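Local coordinates for protein Non-reducing end alpha-L-arabinofuranosidase BoGH43B (PDB 5JOZ) that removes terminal non-reducing alpha-L-arabinofuranose units from the side branches of xyloglucan, as a family 43 glycoside hydrolase of Bacteroides ovatus, at residues V120-V125 / E161-V166; P127-E130 / K135-F138; K165-L170 / Y187-A192. All coordinates share one frame; numbering follows the deposited sequence.

All three contacts lie in the five-bladed beta-propeller of the enzyme and meet at the four-stranded blade of strands 128-132, 135-141, 146-152 and 159-168. Contact 2 is inside this blade: it is buried and pairs its first two strands through backbone hydrogen bonds. Contacts 1 and 3 both use the last strand, 159-168, and both are small and apolar across the interface. Contact 1 is only partly buried and brings in the loop from the preceding blade; contact 3 is buried and reaches the following blade. Contacts 1 and 2 touch each other through Leu163 and Phe138 and through a salt bridge between Glu161 and Lys135, whereas contacts 2 and 3 do not touch.

Contact 1 (V120-V125 / E161-V166); sequences VGNWYV and EALRKV
Leu163 meets the Tyr124 ring where a loop of the five-bladed beta-propeller, entering from strand 118-119, passes a blade on its way to strand 128-132. Leu163 belongs to strand 159-168, the last of that blade. Its CB starts toward the loop but stays clear of it, 5.7 Å from Tyr124 CE2. CG leaves CB anti to the carbonyl carbon (chi1 -64°), and the branch at CG then splits the work. CD1 approaches the tyrosine at its edge, near the ring plane, and comes within 3.6 Å of Tyr124 CE2. The same methyl has Asn122 at its border, with 4.4 Å from Leu163 CD1 to Asn122 ND2. The other methyl turns to a different ring: Leu163 CD2 lies 3.6 Å from Phe138 CD1, on the second strand of the same blade. Leucine and tyrosine slide past one another in opposite directions, and across the contact the ring is met by CD1 alone.

Tyr124 is also bordered by Leu148, Ser140 and Asp142, while its backbone O bonds to Thr92 OG1 of the preceding blade. Asn122 shapes the loop from within: its OD1 accepts a weak bond from Tyr124 N at 3.4 Å, the linkage of an Asx turn. Two residues past this turn lies Asp126, inferred to modulate the pKa of the proton donor, Glu176, and the side chains of Tyr124 and Asp126 are about 7 Å apart. On the strand, Arg164 takes the other direction and makes a cation-pi contact with Trp211. Arg164 NH2 also curls back to Ala162 O at 3.3 Å, using a lone pair in the carbonyl plane although the oxygen lies 23° out of the guanidinium plane.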
# COMPACT_ATOMS: atom_id res chain seq x y z
N VAL A 120 -16.48 -13.68 8.07
CA VAL A 120 -17.73 -13.20 8.66
C VAL A 120 -18.95 -13.47 7.75
O VAL A 120 -20.10 -13.45 8.21
CB VAL A 120 -17.64 -11.70 9.07
CG1 VAL A 120 -16.38 -11.44 9.89
CG2 VAL A 120 -17.69 -10.78 7.86
N GLY A 121 -18.70 -13.70 6.46
CA GLY A 121 -19.70 -14.20 5.54
C GLY A 121 -20.44 -13.16 4.75
O GLY A 121 -21.64 -13.28 4.54
N ASN A 122 -19.72 -12.14 4.29
CA ASN A 122 -20.26 -11.19 3.31
C ASN A 122 -19.14 -10.57 2.47
O ASN A 122 -17.95 -10.77 2.77
CB ASN A 122 -21.15 -10.12 3.98
CG ASN A 122 -20.41 -9.28 5.02
OD1 ASN A 122 -19.55 -8.47 4.70
ND2 ASN A 122 -20.80 -9.44 6.28
N TRP A 123 -19.53 -9.83 1.44
CA TRP A 123 -18.58 -9.24 0.49
C TRP A 123 -18.59 -7.70 0.54
O TRP A 123 -18.26 -7.04 -0.45
CB TRP A 123 -18.92 -9.75 -0.91
CG TRP A 123 -18.65 -11.22 -1.07
CD1 TRP A 123 -19.49 -12.25 -0.75
CD2 TRP A 123 -17.44 -11.83 -1.56
NE1 TRP A 123 -18.89 -13.45 -1.02
CE2 TRP A 123 -17.63 -13.23 -1.52
CE3 TRP A 123 -16.23 -11.32 -2.03
CZ2 TRP A 123 -16.65 -14.13 -1.94
CZ3 TRP A 123 -15.24 -12.22 -2.45
CH2 TRP A 123 -15.46 -13.61 -2.40
N TYR A 124 -18.93 -7.12 1.69
CA TYR A 124 -18.98 -5.66 1.79
C TYR A 124 -17.57 -5.06 1.78
O TYR A 124 -16.64 -5.61 2.38
CB TYR A 124 -19.76 -5.21 3.03
CG TYR A 124 -21.24 -5.61 3.01
CD1 TYR A 124 -22.06 -5.27 1.94
CD2 TYR A 124 -21.81 -6.30 4.08
CE1 TYR A 124 -23.40 -5.63 1.92
CE2 TYR A 124 -23.16 -6.67 4.07
CZ TYR A 124 -23.95 -6.33 2.99
OH TYR A 124 -25.28 -6.68 2.98
N VAL A 125 -17.41 -3.97 1.04
CA VAL A 125 -16.15 -3.23 1.01
C VAL A 125 -16.07 -2.38 2.28
O VAL A 125 -17.10 -2.02 2.86
CB VAL A 125 -16.04 -2.37 -0.28
CG1 VAL A 125 -16.92 -1.11 -0.22
CG2 VAL A 125 -14.59 -2.03 -0.59
N GLU A 161 -26.00 -9.56 17.09
CA GLU A 161 -27.08 -8.66 16.62
C GLU A 161 -26.84 -8.46 15.12
O GLU A 161 -25.76 -8.03 14.72
CB GLU A 161 -27.09 -7.31 17.35
CG GLU A 161 -27.02 -7.40 18.88
CD GLU A 161 -27.19 -6.07 19.62
OE1 GLU A 161 -26.44 -5.85 20.61
OE2 GLU A 161 -28.07 -5.25 19.25
N ALA A 162 -27.84 -8.79 14.30
CA ALA A 162 -27.66 -8.80 12.85
C ALA A 162 -27.56 -7.41 12.25
O ALA A 162 -28.03 -6.43 12.82
CB ALA A 162 -28.79 -9.56 12.19
N LEU A 163 -26.95 -7.37 11.07
CA LEU A 163 -26.81 -6.17 10.28
C LEU A 163 -28.16 -5.53 10.00
O LEU A 163 -29.10 -6.23 9.63
CB LEU A 163 -26.17 -6.47 8.93
CG LEU A 163 -24.74 -7.00 8.88
CD1 LEU A 163 -24.30 -7.10 7.44
CD2 LEU A 163 -23.80 -6.10 9.67
N ARG A 164 -28.24 -4.21 10.16
CA ARG A 164 -29.37 -3.43 9.65
C ARG A 164 -28.94 -2.02 9.23
O ARG A 164 -27.96 -1.49 9.76
CB ARG A 164 -30.49 -3.36 10.69
CG ARG A 164 -30.23 -2.42 11.86
CD ARG A 164 -31.01 -2.86 13.09
NE ARG A 164 -30.39 -4.02 13.72
CZ ARG A 164 -30.97 -4.84 14.61
NH1 ARG A 164 -32.23 -4.64 15.01
NH2 ARG A 164 -30.28 -5.86 15.10
N LYS A 165 -29.69 -1.44 8.29
CA LYS A 165 -29.47 -0.05 7.86
C LYS A 165 -29.71 0.92 9.04
O LYS A 165 -30.77 0.88 9.69
CB LYS A 165 -30.38 0.29 6.67
CG LYS A 165 -30.31 1.72 6.13
CD LYS A 165 -31.23 1.88 4.91
CE LYS A 165 -31.62 3.32 4.61
NZ LYS A 165 -30.60 4.07 3.82
N VAL A 166 -28.71 1.75 9.31
CA VAL A 166 -28.78 2.79 10.35
C VAL A 166 -28.65 4.22 9.80
O VAL A 166 -29.11 5.17 10.42
CB VAL A 166 -27.72 2.58 11.45
CG1 VAL A 166 -27.92 1.25 12.14
CG2 VAL A 166 -26.28 2.69 10.91

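Contact 2 (P127-E130 / K135-F138); sequences PSIE and KMYF
Glu130 and Tyr137 form an antiparallel hydrogen-bonded pair: Glu130 N donates to Tyr137 O at 3.1 Å, and Tyr137 N returns the bond to Glu130 O at 2.8 Å, nearly along the C=O axis. The neighbouring pair, Ile129 with Phe138, is non-hydrogen-bonded. Here Ile129 CA-H points at Tyr137 O and Phe138 CA-H at Ser128 O, and a water donates to Ser128 O and, weakly, to Tyr137 O.

The side chains of Ile129 and Phe138 share one face of the sheet. Ile129 CG2 is 4.0 Å from Met136 CE, which gets there because the methionine chain runs fully extended, its CG anti to the backbone N (chi1 176°). Pro127 CB rests 3.7 Å from Phe138 CE2. Ile90 and Val102 of the preceding blade pack against this layer, and Phe159 meets Phe138 edge-to-face.

On the other face, Tyr137 meets Phe180, and Glu130 OE2 makes a salt bridge with Arg81 NE, which also bonds to Ile129 O. Ser128 OG bonds to His179 ND1. This is the two-stranded beta hairpin that begins a propeller blade, directly after Asp126, a residue inferred to orient the proton donor and substrate.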
# COMPACT_ATOMS: atom_id res chain seq x y z
N PRO A 127 -15.19 -2.83 5.53
CA PRO A 127 -15.76 -3.19 6.82
C PRO A 127 -14.99 -2.50 7.93
O PRO A 127 -13.76 -2.47 7.88
CB PRO A 127 -15.55 -4.70 6.89
CG PRO A 127 -14.33 -4.93 6.06
CD PRO A 127 -14.43 -3.94 4.94
N SER A 128 -15.68 -1.96 8.92
CA SER A 128 -15.02 -1.36 10.07
C SER A 128 -15.54 -1.97 11.34
O SER A 128 -16.68 -2.40 11.39
CB SER A 128 -15.25 0.15 10.09
OG SER A 128 -14.47 0.75 11.10
N ILE A 129 -14.69 -1.98 12.37
CA ILE A 129 -15.10 -2.46 13.69
C ILE A 129 -14.79 -1.41 14.74
O ILE A 129 -13.91 -0.58 14.55
CB ILE A 129 -14.45 -3.81 14.08
CG1 ILE A 129 -12.94 -3.83 13.82
CG2 ILE A 129 -15.10 -4.97 13.33
CD1 ILE A 129 -12.22 -5.01 14.45
N GLU A 130 -15.54 -1.44 15.83
CA GLU A 130 -15.26 -0.63 16.99
C GLU A 130 -15.74 -1.34 18.26
O GLU A 130 -16.78 -2.00 18.25
CB GLU A 130 -15.94 0.73 16.88
CG GLU A 130 -15.53 1.73 17.96
CD GLU A 130 -14.09 2.22 17.82
OE1 GLU A 130 -13.55 2.69 18.84
OE2 GLU A 130 -13.52 2.17 16.70
N LYS A 135 -19.14 -4.37 23.52
CA LYS A 135 -19.65 -4.95 22.28
C LYS A 135 -18.70 -4.63 21.14
O LYS A 135 -18.04 -3.58 21.14
CB LYS A 135 -21.01 -4.37 21.91
CG LYS A 135 -22.08 -4.56 22.97
CD LYS A 135 -23.43 -4.06 22.47
CE LYS A 135 -24.53 -4.31 23.49
NZ LYS A 135 -25.85 -4.40 22.81
N MET A 136 -18.65 -5.53 20.17
CA MET A 136 -17.84 -5.36 18.97
C MET A 136 -18.77 -5.02 17.81
O MET A 136 -19.40 -5.92 17.23
CB MET A 136 -17.06 -6.65 18.70
CG MET A 136 -16.23 -6.66 17.43
SD MET A 136 -15.32 -8.21 17.34
CE MET A 136 -14.91 -8.31 15.60
N TYR A 137 -18.84 -3.73 17.48
CA TYR A 137 -19.68 -3.24 16.38
C TYR A 137 -19.02 -3.47 15.03
O TYR A 137 -17.81 -3.36 14.91
CB TYR A 137 -20.01 -1.74 16.55
CG TYR A 137 -21.03 -1.47 17.62
CD1 TYR A 137 -22.38 -1.44 17.31
CD2 TYR A 137 -20.64 -1.24 18.94
CE1 TYR A 137 -23.33 -1.21 18.30
CE2 TYR A 137 -21.58 -0.99 19.93
CZ TYR A 137 -22.92 -0.99 19.60
OH TYR A 137 -23.86 -0.74 20.56
N PHE A 138 -19.84 -3.80 14.03
CA PHE A 138 -19.41 -3.99 12.64
C PHE A 138 -20.21 -2.98 11.86
O PHE A 138 -21.44 -3.02 11.90
CB PHE A 138 -19.71 -5.43 12.16
CG PHE A 138 -19.43 -5.68 10.69
CD1 PHE A 138 -20.34 -5.28 9.69
CD2 PHE A 138 -18.27 -6.36 10.29
CE1 PHE A 138 -20.09 -5.53 8.35
CE2 PHE A 138 -18.01 -6.60 8.94
CZ PHE A 138 -18.92 -6.19 7.96
O HOH W 1 -18.15 -0.86 13.54

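Contact 3 (K165-L170 / Y187-A192); sequences KVASGL and YYIMSA
Ala167 and Ile189 face each other at 8.5 Å between their CA atoms, too far apart for strand pairing, so the two strands meet through side chains. They belong to successive blades of the five-bladed beta-propeller: strand 159-168 closes one and strand 186-193 is the second strand of the next.

Ile189 does the touching from its side with a single methyl. Its CG1 stands anti to the carbonyl carbon, and the next torsion is extended (chi2 171°), which carries CD1 out to the opposing strand. There it meets two partners, with 3.9 Å from Ile189 CD1 to Val166 CG2 and 4.1 Å from Ile189 CD1 to Ala167 CB. Val166 CG2 and Ala167 CB are themselves 4.3 Å apart, so the three carbons make a nearly equilateral triangle.

Consecutive residues of a regular strand would point to opposite faces, but Val166 and Ala167 both point at Ile189. This is consistent with a classic beta bulge: both bond through their backbones to Phe147 on the adjoining strand, and Val166 has a psi of only -26°. Tyr214 touches both Ala167 and Ile189, and Phe180, in the same blade as Ile189, touches it as well. Further along, Ser168 turns its CB away from segment 187-192, and its OG donates to Gly169 O at 2.9 Å.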
# COMPACT_ATOMS: atom_id res chain seq x y z
N LYS A 165 -29.69 -1.44 8.29
CA LYS A 165 -29.47 -0.05 7.86
C LYS A 165 -29.71 0.92 9.04
O LYS A 165 -30.77 0.88 9.69
CB LYS A 165 -30.38 0.29 6.67
CG LYS A 165 -30.31 1.72 6.13
CD LYS A 165 -31.23 1.88 4.91
CE LYS A 165 -31.62 3.32 4.61
NZ LYS A 165 -30.60 4.07 3.82
N VAL A 166 -28.71 1.75 9.31
CA VAL A 166 -28.78 2.79 10.35
C VAL A 166 -28.65 4.22 9.80
O VAL A 166 -29.11 5.17 10.42
CB VAL A 166 -27.72 2.58 11.45
CG1 VAL A 166 -27.92 1.25 12.14
CG2 VAL A 166 -26.28 2.69 10.91
N ALA A 167 -27.99 4.39 8.66
CA ALA A 167 -27.79 5.73 8.08
C ALA A 167 -27.47 5.56 6.61
O ALA A 167 -27.52 4.45 6.11
CB ALA A 167 -26.64 6.44 8.79
N SER A 168 -27.16 6.65 5.92
CA SER A 168 -26.67 6.57 4.55
C SER A 168 -25.65 7.66 4.25
O SER A 168 -25.27 8.46 5.12
CB SER A 168 -27.86 6.61 3.58
OG SER A 168 -28.23 7.93 3.25
N GLY A 169 -25.18 7.68 3.01
CA GLY A 169 -24.31 8.75 2.55
C GLY A 169 -25.09 10.04 2.48
O GLY A 169 -26.32 10.02 2.44
N LEU A 170 -24.36 11.15 2.45
CA LEU A 170 -24.92 12.50 2.54
C LEU A 170 -25.01 13.26 1.21
O LEU A 170 -24.98 14.48 1.21
CB LEU A 170 -24.09 13.32 3.55
CG LEU A 170 -23.83 12.62 4.89
CD1 LEU A 170 -22.99 13.50 5.81
CD2 LEU A 170 -25.14 12.22 5.56
N TYR A 187 -22.98 8.83 19.14
CA TYR A 187 -22.34 7.85 18.27
C TYR A 187 -22.15 8.54 16.93
O TYR A 187 -23.09 9.16 16.43
CB TYR A 187 -23.21 6.61 18.10
CG TYR A 187 -23.37 5.82 19.36
CD1 TYR A 187 -24.41 6.10 20.26
CD2 TYR A 187 -22.48 4.80 19.68
CE1 TYR A 187 -24.55 5.38 21.43
CE2 TYR A 187 -22.62 4.07 20.85
CZ TYR A 187 -23.66 4.37 21.72
OH TYR A 187 -23.77 3.65 22.87
N TYR A 188 -20.95 8.44 16.36
CA TYR A 188 -20.60 9.11 15.11
C TYR A 188 -20.26 8.10 14.05
O TYR A 188 -19.54 7.14 14.31
CB TYR A 188 -19.37 10.01 15.29
CG TYR A 188 -19.58 11.24 16.11
CD1 TYR A 188 -19.49 11.20 17.50
CD2 TYR A 188 -19.81 12.48 15.52
CE1 TYR A 188 -19.65 12.33 18.26
CE2 TYR A 188 -19.97 13.62 16.27
CZ TYR A 188 -19.89 13.54 17.65
OH TYR A 188 -20.07 14.66 18.41
N ILE A 189 -20.75 8.36 12.84
CA ILE A 189 -20.36 7.64 11.64
C ILE A 189 -19.64 8.65 10.76
O ILE A 189 -20.25 9.60 10.27
CB ILE A 189 -21.57 7.05 10.89
CG1 ILE A 189 -22.17 5.90 11.70
CG2 ILE A 189 -21.17 6.55 9.50
CD1 ILE A 189 -23.49 5.37 11.18
N MET A 190 -18.33 8.45 10.59
CA MET A 190 -17.50 9.29 9.74
C MET A 190 -17.21 8.46 8.50
O MET A 190 -16.91 7.28 8.60
CB MET A 190 -16.21 9.66 10.47
CG MET A 190 -15.36 10.73 9.78
SD MET A 190 -13.79 11.05 10.62
CE MET A 190 -12.92 9.52 10.32
N SER A 191 -17.30 9.07 7.33
CA SER A 191 -17.20 8.31 6.09
C SER A 191 -16.63 9.16 4.96
O SER A 191 -16.47 10.37 5.09
CB SER A 191 -18.58 7.77 5.71
OG SER A 191 -19.50 8.84 5.56
N ALA A 192 -16.35 8.50 3.85
CA ALA A 192 -15.79 9.12 2.66
C ALA A 192 -16.82 9.14 1.53
O ALA A 192 -17.64 8.22 1.44
CB ALA A 192 -14.55 8.35 2.22